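Local coordinates for protein alpha-L-rhamnosidase (Streptomyces avermitilis, PDB 3W5M) that hydrolyses terminal non-reducing alpha-L-rhamnose residues from rhamnosides such as citrus flavonoids and gum arabic, and carries a calcium-dependent rhamnose-binding module, at residues A[511-516]-A[521-526]; A[547-552]-A[561-566]. One frame throughout, in Å; residues are numbered along the deposited sequence. Where two conformers were deposited one is given.

A facing pair of strands, and a strand against a strand end with its following loop, illustrate how successive crossings between the layers of a sandwich build a core. Reading from the N terminus, strand 510-515 is followed within a few residues by strand 522-528, and contact 1 closes this short loop across the sandwich interior. Only then does the chain reach strand 548-552, which meets 561-566 in contact 2, so the two loops follow in series, neither nesting nor crossing. Backbone bonds, L525 N to D549 O and Y561 N to L513 O, both 2.8 Å, set 522-528 beside 548-552 in one layer and 510-515 beside 559-561 in the other; both contacts therefore bridge the same two layers.

Contact 1: residues A[511-516]-A[521-526]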
loop_
_atom_site.group_PDB
_atom_site.type_symbol
_atom_site.label_atom_id
_atom_site.label_comp_id
_atom_site.label_asym_id
_atom_site.label_seq_id
_atom_site.Cartn_x
_atom_site.Cartn_y
_atom_site.Cartn_z
ATOM N N VAL A 511 -16.463 -1.862 -1.160
ATOM C CA VAL A 511 -17.549 -2.726 -1.587
ATOM C C VAL A 511 -18.330 -2.142 -2.766
ATOM O O VAL A 511 -18.188 -0.981 -3.103
ATOM C CB VAL A 511 -18.486 -3.075 -0.404
ATOM C CG1 VAL A 511 -17.667 -3.445 0.811
ATOM C CG2 VAL A 511 -19.456 -1.944 -0.101
ATOM N N ARG A 512 -19.111 -2.978 -3.413
ATOM C CA ARG A 512 -20.230 -2.514 -4.230
ATOM C C ARG A 512 -21.477 -2.778 -3.415
ATOM O O ARG A 512 -21.690 -3.920 -2.946
ATOM C CB ARG A 512 -20.295 -3.310 -5.532
ATOM C CG ARG A 512 -21.571 -3.014 -6.329
ATOM C CD ARG A 512 -21.484 -3.491 -7.771
ATOM N NE ARG A 512 -21.330 -4.939 -7.850
ATOM C CZ ARG A 512 -20.188 -5.547 -8.154
ATOM N NH1 ARG A 512 -19.095 -4.839 -8.418
ATOM N NH2 ARG A 512 -20.148 -6.869 -8.187
ATOM N N LEU A 513 -22.289 -1.734 -3.254
ATOM C CA LEU A 513 -23.565 -1.803 -2.552
ATOM C C LEU A 513 -24.656 -1.753 -3.609
ATOM O O LEU A 513 -24.611 -0.867 -4.491
ATOM C CB LEU A 513 -23.691 -0.603 -1.629
ATOM C CG LEU A 513 -25.005 -0.363 -0.901
ATOM C CD1 LEU A 513 -25.294 -1.481 0.119
ATOM C CD2 LEU A 513 -25.016 1.014 -0.257
ATOM N N ARG A 514 -25.592 -2.719 -3.552
ATOM C CA ARG A 514 -26.835 -2.645 -4.334
ATOM C C ARG A 514 -27.982 -2.419 -3.359
ATOM O O ARG A 514 -28.087 -3.102 -2.336
ATOM C CB ARG A 514 -27.123 -3.911 -5.153
ATOM C CG ARG A 514 -26.014 -4.432 -6.054
ATOM C CD ARG A 514 -25.577 -3.449 -7.139
ATOM N NE ARG A 514 -26.663 -3.055 -8.046
ATOM C CZ ARG A 514 -27.051 -3.741 -9.117
ATOM N NH1 ARG A 514 -26.453 -4.884 -9.433
ATOM N NH2 ARG A 514 -28.046 -3.276 -9.870
ATOM N N VAL A 515 -28.816 -1.430 -3.644
ATOM C CA VAL A 515 -29.896 -1.065 -2.731
ATOM C C VAL A 515 -31.045 -0.404 -3.501
ATOM O O VAL A 515 -30.825 0.357 -4.441
ATOM C CB VAL A 515 -29.387 -0.153 -1.583
ATOM C CG1 VAL A 515 -28.763 1.140 -2.133
ATOM C CG2 VAL A 515 -30.484 0.154 -0.573
ATOM N N SER A 516 -32.275 -0.727 -3.111
ATOM C CA SER A 516 -33.458 -0.071 -3.678
ATOM C C SER A 516 -34.211 0.544 -2.542
ATOM O O SER A 516 -34.376 -0.078 -1.493
ATOM C CB SER A 516 -34.383 -1.059 -4.378
ATOM O OG SER A 516 -33.685 -1.838 -5.322
ATOM N N THR A 521 -32.936 8.131 1.598
ATOM C CA THR A 521 -32.555 7.083 2.576
ATOM C C THR A 521 -31.024 7.061 2.656
ATOM O O THR A 521 -30.377 7.016 1.633
ATOM C CB THR A 521 -33.077 5.699 2.156
ATOM O OG1 THR A 521 -34.483 5.792 1.850
ATOM C CG2 THR A 521 -32.868 4.676 3.266
ATOM N N THR A 522 -30.479 7.116 3.861
ATOM C CA THR A 522 -29.011 6.987 4.059
ATOM C C THR A 522 -28.518 5.642 4.615
ATOM O O THR A 522 -28.862 5.258 5.731
ATOM C CB THR A 522 -28.498 8.148 4.916
ATOM O OG1 THR A 522 -28.835 9.373 4.252
ATOM C CG2 THR A 522 -26.951 8.077 5.116
ATOM N N VAL A 523 -27.679 4.953 3.833
ATOM C CA VAL A 523 -27.094 3.677 4.260
ATOM C C VAL A 523 -25.665 3.945 4.693
ATOM O O VAL A 523 -24.932 4.621 3.992
ATOM C CB VAL A 523 -27.080 2.635 3.138
ATOM C CG1 VAL A 523 -26.556 1.295 3.653
ATOM C CG2 VAL A 523 -28.483 2.459 2.587
ATOM N N ARG A 524 -25.310 3.393 5.838
ATOM C CA ARG A 524 -23.955 3.497 6.360
ATOM C C ARG A 524 -23.275 2.130 6.351
ATOM O O ARG A 524 -23.879 1.118 6.690
ATOM C CB ARG A 524 -23.970 4.081 7.764
ATOM C CG ARG A 524 -24.103 5.583 7.761
ATOM C CD ARG A 524 -24.282 6.153 9.152
ATOM N NE ARG A 524 -24.982 7.428 9.037
ATOM C CZ ARG A 524 -26.293 7.531 8.841
ATOM N NH1 ARG A 524 -27.042 6.433 8.762
ATOM N NH2 ARG A 524 -26.855 8.726 8.739
ATOM N N LEU A 525 -22.005 2.103 5.939
ATOM C CA LEU A 525 -21.244 0.857 5.840
ATOM C C LEU A 525 -19.998 1.046 6.650
ATOM O O LEU A 525 -19.145 1.833 6.263
ATOM C CB LEU A 525 -20.810 0.574 4.395
ATOM C CG LEU A 525 -21.919 0.635 3.334
ATOM C CD1 LEU A 525 -21.342 0.488 1.933
ATOM C CD2 LEU A 525 -22.968 -0.434 3.620
ATOM N N ARG A 526 -19.884 0.306 7.737
ATOM C CA ARG A 526 -18.648 0.273 8.524
ATOM C C ARG A 526 -17.891 -1.020 8.224
ATOM O O ARG A 526 -18.481 -2.038 7.865
ATOM C CB ARG A 526 -18.923 0.427 10.015
ATOM C CG ARG A 526 -19.443 1.812 10.400
ATOM C CD ARG A 526 -19.270 2.131 11.876
ATOM N NE ARG A 526 -19.910 1.136 12.739
ATOM C CZ ARG A 526 -19.404 0.688 13.886
ATOM N NH1 ARG A 526 -18.244 1.153 14.341
ATOM N NH2 ARG A 526 -20.062 -0.238 14.575
#
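The hydrophobic interior of a beta-sandwich, in the concanavalin-like domain of this family 78 glycosidase, is filled here by V511, L513 and V515 from one strand and V523 and L525 from the other. The strand segments 511-515 and 522-526 run roughly antiparallel at 151°, with axes 10.4 Å apart at closest approach. That spacing belongs to facing layers, and no hydrogen bond joins the segments; methyl groups do all the touching. CG2 of V511 meets CD1 of L525 at 3.7 Å, the two side chains crossing obliquely. A chi1 of -45° sets CG1 of V511 opposite the carbonyl carbon and leaves CG2 as the branch that meets L525. L513 reaches two partners through one branch: its CD2 is 4.2 Å from CG1 of V523 and 4.3 Å from CD1 of L525. CG2 of V515 stands 4.4 Å from CG2 of V523, and V515 also touches Y551 and F578. R512 and R524, between the apolar residues, are directed away from the opposite strand; R512 forms salt bridges with E485 and E562. Strand 510-515 is hydrogen-bonded between strands 587-594 and 559-561, whereas strand 522-528 lies between 548-552 and 572-576, whose V573 and V575 extend the same core.

Contact 2: residues A[547-552]-A[561-566]; sequences ATDTYT and YEPRFT
Strand 548-552 faces the end of strand 559-561 and the loop that follows it without any hydrogen bond between segments, the CA atoms of Y551 and Y561 being 7.3 Å apart and those of D549 and P563 7.6 Å. The contact lies inside the concanavalin-like beta-sandwich domain, with the T566 side chain about 12 Å from that of the rhamnose-binding D635. Two tyrosines carry its apolar part. Their side chains run antiparallel, the near-parallel rings (22°) strongly offset. What covers one face of the Y551 ring is instead the CB of Y561, a CH-pi contact at 3.7 Å from the ring centroid, while CD1 of Y551 comes within 3.4 Å of CG of Y561. The two share a first torsion, CG anti to the backbone N (chi1 177° for Y551, 171° for Y561), consistent with rings that lie nearly parallel. Y551 OH is hydrogen-bonded to E559 OE1, and Y561 OH to E437 OE2.

D549 packs through carbon here and turns its polar bonds elsewhere. Its CB lies at the edge of the Y561 ring. OD2 is 3.6 Å from CG of P563, which lies across the D549 side chain at about a right angle; OD1 is 3.5 Å from CG2 of T566, whose side chain points back against that of D549. OD2 is hydrogen-bonded to NE2 of H568, and OD1 accepts from the backbone N of E437. T566 OG1 bonds to the O of D432. Strand 548-552 itself runs between strands 436-440 and 522-528, while beyond Y561 the loop packs R564 and F565 against strand 368-377 of a separate sheet.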
loop_
_atom_site.group_PDB
_atom_site.type_symbol
_atom_site.label_atom_id
_atom_site.label_comp_id
_atom_site.label_asym_id
_atom_site.label_seq_id
_atom_site.Cartn_x
_atom_site.Cartn_y
_atom_site.Cartn_z
ATOM N N ALA A 547 -13.234 4.409 8.655
ATOM C CA ALA A 547 -13.479 3.386 7.618
ATOM C C ALA A 547 -14.991 3.181 7.372
ATOM O O ALA A 547 -15.489 2.053 7.334
ATOM C CB ALA A 547 -12.758 2.054 7.924
ATOM N N THR A 548 -15.682 4.296 7.211
ATOM C CA THR A 548 -17.136 4.299 7.001
ATOM C C THR A 548 -17.510 4.973 5.704
ATOM O O THR A 548 -17.128 6.125 5.450
ATOM C CB THR A 548 -17.854 5.006 8.165
ATOM O OG1 THR A 548 -17.463 4.393 9.396
ATOM C CG2 THR A 548 -19.396 4.912 7.994
ATOM N N ASP A 549 -18.286 4.263 4.886
ATOM C CA ASP A 549 -18.812 4.849 3.641
ATOM C C ASP A 549 -20.315 5.037 3.800
ATOM O O ASP A 549 -21.000 4.169 4.367
ATOM C CB ASP A 549 -18.466 3.952 2.444
ATOM C CG ASP A 549 -16.952 3.661 2.342
ATOM O OD1 ASP A 549 -16.144 4.552 2.702
ATOM O OD2 ASP A 549 -16.550 2.560 1.897
ATOM N N THR A 550 -20.818 6.169 3.307
ATOM C CA THR A 550 -22.190 6.573 3.545
ATOM C C THR A 550 -22.779 6.838 2.173
ATOM O O THR A 550 -22.147 7.504 1.343
ATOM C CB THR A 550 -22.222 7.850 4.415
ATOM O OG1 THR A 550 -21.474 7.639 5.627
ATOM C CG2 THR A 550 -23.654 8.270 4.773
ATOM N N TYR A 551 -23.975 6.301 1.905
ATOM C CA TYR A 551 -24.604 6.490 0.613
ATOM C C TYR A 551 -26.050 6.923 0.801
ATOM O O TYR A 551 -26.787 6.257 1.493
ATOM C CB TYR A 551 -24.604 5.179 -0.185
ATOM C CG TYR A 551 -25.306 5.259 -1.530
ATOM C CD1 TYR A 551 -24.719 5.932 -2.614
ATOM C CD2 TYR A 551 -26.558 4.667 -1.726
ATOM C CE1 TYR A 551 -25.354 6.013 -3.844
ATOM C CE2 TYR A 551 -27.204 4.730 -2.969
ATOM C CZ TYR A 551 -26.600 5.397 -4.025
ATOM O OH TYR A 551 -27.218 5.494 -5.251
ATOM N N THR A 552 -26.436 8.026 0.163
ATOM C CA THR A 552 -27.812 8.525 0.240
ATOM C C THR A 552 -28.479 8.257 -1.105
ATOM O O THR A 552 -27.961 8.630 -2.137
ATOM C CB THR A 552 -27.849 10.025 0.587
ATOM O OG1 THR A 552 -27.236 10.214 1.853
ATOM C CG2 THR A 552 -29.301 10.531 0.686
ATOM N N TYR A 561 -23.729 1.517 -5.670
ATOM C CA TYR A 561 -22.742 2.473 -5.146
ATOM C C TYR A 561 -21.384 1.782 -5.037
ATOM O O TYR A 561 -21.278 0.707 -4.420
ATOM C CB TYR A 561 -23.176 3.043 -3.789
ATOM C CG TYR A 561 -22.067 3.861 -3.139
ATOM C CD1 TYR A 561 -21.512 4.983 -3.791
ATOM C CD2 TYR A 561 -21.552 3.490 -1.903
ATOM C CE1 TYR A 561 -20.471 5.701 -3.207
ATOM C CE2 TYR A 561 -20.514 4.207 -1.307
ATOM C CZ TYR A 561 -19.989 5.308 -1.962
ATOM O OH TYR A 561 -18.952 6.022 -1.347
ATOM N N GLU A 562 -20.354 2.397 -5.631
ATOM C CA GLU A 562 -19.000 1.853 -5.551
ATOM C C GLU A 562 -18.069 2.997 -5.177
ATOM O O GLU A 562 -17.850 3.877 -5.995
ATOM C CB GLU A 562 -18.593 1.268 -6.900
ATOM C CG GLU A 562 -19.192 -0.123 -7.143
ATOM C CD GLU A 562 -19.010 -0.616 -8.560
ATOM O OE1 GLU A 562 -19.075 0.203 -9.502
ATOM O OE2 GLU A 562 -18.806 -1.828 -8.747
ATOM N N PRO A 563 -17.521 2.996 -3.961
ATOM C CA PRO A 563 -16.596 4.105 -3.613
ATOM C C PRO A 563 -15.413 4.223 -4.583
ATOM O O PRO A 563 -15.014 3.225 -5.217
ATOM C CB PRO A 563 -16.106 3.724 -2.210
ATOM C CG PRO A 563 -17.198 2.839 -1.665
ATOM C CD PRO A 563 -17.686 2.045 -2.842
ATOM N N ARG A 564 -14.843 5.420 -4.707
ATOM C CA ARG A 564 -13.702 5.604 -5.623
ATOM C C ARG A 564 -12.421 6.062 -4.899
ATOM O O ARG A 564 -11.323 5.764 -5.349
ATOM C CB ARG A 564 -14.020 6.649 -6.699
ATOM C CG ARG A 564 -14.970 6.211 -7.796
ATOM C CD ARG A 564 -15.605 7.468 -8.401
ATOM N NE ARG A 564 -16.394 7.247 -9.627
ATOM C CZ ARG A 564 -17.725 7.332 -9.677
ATOM N NH1 ARG A 564 -18.423 7.580 -8.572
ATOM N NH2 ARG A 564 -18.367 7.134 -10.839
ATOM N N PHE A 565 -12.571 6.838 -3.836
ATOM C CA PHE A 565 -11.414 7.560 -3.277
ATOM C C PHE A 565 -11.120 7.220 -1.836
ATOM O O PHE A 565 -10.661 8.070 -1.021
ATOM C CB PHE A 565 -11.603 9.062 -3.502
ATOM C CG PHE A 565 -11.770 9.403 -4.948
ATOM C CD1 PHE A 565 -10.720 9.165 -5.841
ATOM C CD2 PHE A 565 -12.975 9.927 -5.436
ATOM C CE1 PHE A 565 -10.846 9.456 -7.184
ATOM C CE2 PHE A 565 -13.093 10.244 -6.780
ATOM C CZ PHE A 565 -12.040 9.999 -7.658
ATOM N N THR A 566 -11.400 5.970 -1.503
ATOM C CA THR A 566 -11.092 5.480 -0.149
ATOM C C THR A 566 -10.759 4.005 -0.292
ATOM O O THR A 566 -10.992 3.422 -1.339
ATOM C CB THR A 566 -12.275 5.670 0.839
ATOM O OG1 THR A 566 -11.832 5.318 2.146
ATOM C CG2 THR A 566 -13.430 4.760 0.466
#